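Local coordinates for protein putative aminooxidase (Propionibacterium acnes, PDB 2B9W) that probably isomerises fatty acids with the help of a bound flavin-adenine dinucleotide, as a member of the flavin-containing amine oxidoreductase family, at residues A285-E290 and V359-E364. Sequence-based numbering, arbitrary orientation.
Sequences ACLVKE and VEKIIE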
loop_
_atom_site.group_PDB
_atom_site.type_symbol
_atom_site.label_atom_id
_atom_site.label_comp_id
_atom_site.label_asym_id
_atom_site.label_seq_id
_atom_site.Cartn_x
_atom_site.Cartn_y
_atom_site.Cartn_z
ATOM N N ALA A 285 -6.556 -11.930 -12.379
ATOM C CA ALA A 285 -6.456 -11.418 -13.740
ATOM C C ALA A 285 -7.335 -12.296 -14.650
ATOM O O ALA A 285 -7.007 -13.457 -14.943
ATOM C CB ALA A 285 -4.999 -11.404 -14.195
ATOM N N CYS A 286 -8.456 -11.729 -15.069
ATOM C CA CYS A 286 -9.511 -12.471 -15.768
ATOM C C CYS A 286 -9.719 -12.060 -17.198
ATOM O O CYS A 286 -9.582 -10.888 -17.547
ATOM C CB CYS A 286 -10.868 -12.286 -15.075
ATOM S SG CYS A 286 -10.899 -12.701 -13.341
ATOM N N LEU A 287 -10.013 -13.055 -18.031
ATOM C CA LEU A 287 -10.618 -12.809 -19.334
ATOM C C LEU A 287 -12.103 -13.046 -19.154
ATOM O O LEU A 287 -12.495 -14.061 -18.561
ATOM C CB LEU A 287 -10.054 -13.756 -20.393
ATOM C CG LEU A 287 -8.550 -13.635 -20.636
ATOM C CD1 LEU A 287 -8.091 -14.835 -21.571
ATOM C CD2 LEU A 287 -8.200 -12.215 -21.217
ATOM N N VAL A 288 -12.921 -12.134 -19.679
ATOM C CA VAL A 288 -14.372 -12.168 -19.455
ATOM C C VAL A 288 -15.142 -12.045 -20.762
ATOM O O VAL A 288 -14.641 -11.462 -21.734
ATOM C CB VAL A 288 -14.848 -11.037 -18.458
ATOM C CG1 VAL A 288 -14.086 -11.108 -17.103
ATOM C CG2 VAL A 288 -14.748 -9.617 -19.071
ATOM N N LYS A 289 -16.356 -12.592 -20.784
ATOM C CA LYS A 289 -17.341 -12.287 -21.849
ATOM C C LYS A 289 -18.273 -11.171 -21.378
ATOM O O LYS A 289 -18.328 -10.845 -20.188
ATOM C CB LYS A 289 -18.177 -13.518 -22.200
ATOM C CG LYS A 289 -17.373 -14.759 -22.486
ATOM C CD LYS A 289 -18.236 -15.847 -23.165
ATOM C CE LYS A 289 -17.813 -17.284 -22.812
ATOM N NZ LYS A 289 -16.555 -17.753 -23.479
ATOM N N GLU A 290 -18.999 -10.588 -22.326
ATOM C CA GLU A 290 -19.802 -9.413 -22.087
ATOM C C GLU A 290 -18.968 -8.337 -21.353
ATOM O O GLU A 290 -19.311 -7.850 -20.270
ATOM C CB GLU A 290 -21.103 -9.788 -21.372
ATOM C CG GLU A 290 -21.816 -10.958 -22.058
ATOM C CD GLU A 290 -22.927 -11.484 -21.196
ATOM O OE1 GLU A 290 -23.979 -10.811 -21.121
ATOM O OE2 GLU A 290 -22.737 -12.530 -20.553
ATOM N N VAL A 359 -16.625 -14.853 -16.279
ATOM C CA VAL A 359 -15.209 -15.137 -16.419
ATOM C C VAL A 359 -15.028 -16.318 -17.360
ATOM O O VAL A 359 -15.621 -17.357 -17.137
ATOM C CB VAL A 359 -14.570 -15.423 -15.038
ATOM C CG1 VAL A 359 -13.110 -15.819 -15.177
ATOM C CG2 VAL A 359 -14.714 -14.158 -14.155
ATOM N N GLU A 360 -14.245 -16.120 -18.413
ATOM C CA GLU A 360 -13.838 -17.160 -19.356
ATOM C C GLU A 360 -12.566 -17.842 -18.871
ATOM O O GLU A 360 -12.307 -19.005 -19.193
ATOM C CB GLU A 360 -13.493 -16.581 -20.752
ATOM C CG GLU A 360 -14.530 -15.777 -21.411
ATOM C CD GLU A 360 -14.166 -15.392 -22.863
ATOM O OE1 GLU A 360 -13.694 -14.244 -23.099
ATOM O OE2 GLU A 360 -14.373 -16.236 -23.764
ATOM N N LYS A 361 -11.732 -17.113 -18.148
ATOM C CA LYS A 361 -10.405 -17.623 -17.806
ATOM C C LYS A 361 -9.768 -16.740 -16.753
ATOM O O LYS A 361 -9.828 -15.519 -16.866
ATOM C CB LYS A 361 -9.492 -17.610 -19.054
ATOM C CG LYS A 361 -8.165 -18.362 -18.881
ATOM C CD LYS A 361 -8.354 -19.830 -19.076
ATOM C CE LYS A 361 -8.469 -20.148 -20.583
ATOM N NZ LYS A 361 -8.704 -21.568 -20.789
ATOM N N ILE A 362 -9.171 -17.370 -15.747
ATOM C CA ILE A 362 -8.273 -16.708 -14.828
ATOM C C ILE A 362 -6.842 -17.052 -15.234
ATOM O O ILE A 362 -6.413 -18.223 -15.168
ATOM C CB ILE A 362 -8.564 -17.084 -13.380
ATOM C CG1 ILE A 362 -10.030 -16.720 -13.042
ATOM C CG2 ILE A 362 -7.603 -16.379 -12.454
ATOM C CD1 ILE A 362 -10.531 -17.230 -11.688
ATOM N N ILE A 363 -6.127 -16.048 -15.732
ATOM C CA ILE A 363 -4.772 -16.289 -16.251
ATOM C C ILE A 363 -3.715 -16.114 -15.166
ATOM O O ILE A 363 -2.612 -16.641 -15.277
ATOM C CB ILE A 363 -4.430 -15.443 -17.530
ATOM C CG1 ILE A 363 -4.082 -13.994 -17.203
ATOM C CG2 ILE A 363 -5.567 -15.522 -18.581
ATOM C CD1 ILE A 363 -3.284 -13.293 -18.324
ATOM N N GLU A 364 -4.051 -15.375 -14.115
ATOM C CA GLU A 364 -3.105 -15.119 -13.018
ATOM C C GLU A 364 -3.904 -14.817 -11.753
ATOM O O GLU A 364 -4.947 -14.135 -11.796
ATOM C CB GLU A 364 -2.172 -13.920 -13.356
ATOM C CG GLU A 364 -1.020 -13.757 -12.377
ATOM C CD GLU A 364 -0.032 -12.751 -12.742
ATOM O OE1 GLU A 364 -0.107 -12.122 -13.854
ATOM O OE2 GLU A 364 0.874 -12.560 -11.878
#
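Leu287 runs alongside Lys361 in the same direction across two antiparallel strands, with Leu287 CD1 4.0 Å from Lys361 CB. Ile363 lies roughly perpendicular to Leu287: with CG anti to its own carbonyl carbon (chi1 -61°), the leucine brings CD1 to 4.0 Å from Ile363 CG2, and Tyr51 touches both residues. The face opposite Leu287 and Lys361 carries Cys286, whose SG touches two aliphatic branches, 4.1 Å from Ile362 CG1 and 4.2 Å from Val359 CG2; helix 341-354 packs against Ile362 and Val359. Beyond the strand end, Lys289 bends at its last two torsions and crosses the extended Glu360 to form a salt bridge, NZ to OE2 2.7 Å. The ammonium meets that oxygen on its anti side, 33° out of the carboxylate plane. Leu287 O takes two backbone donors, Glu360 N at 2.7 Å and Lys361 N at 3.2 Å, while Leu287 N reaches Lys361 O almost straight. Glu364 touches Ala285 CB with its own CB, while its carboxylate leads away, OE1 hydrogen-bonded to Tyr56 OH. Two successive residues facing Leu287 make a classic beta bulge, here on the outermost strand, 359-373, of the mixed sheet in this flavin amine oxidase-like chain.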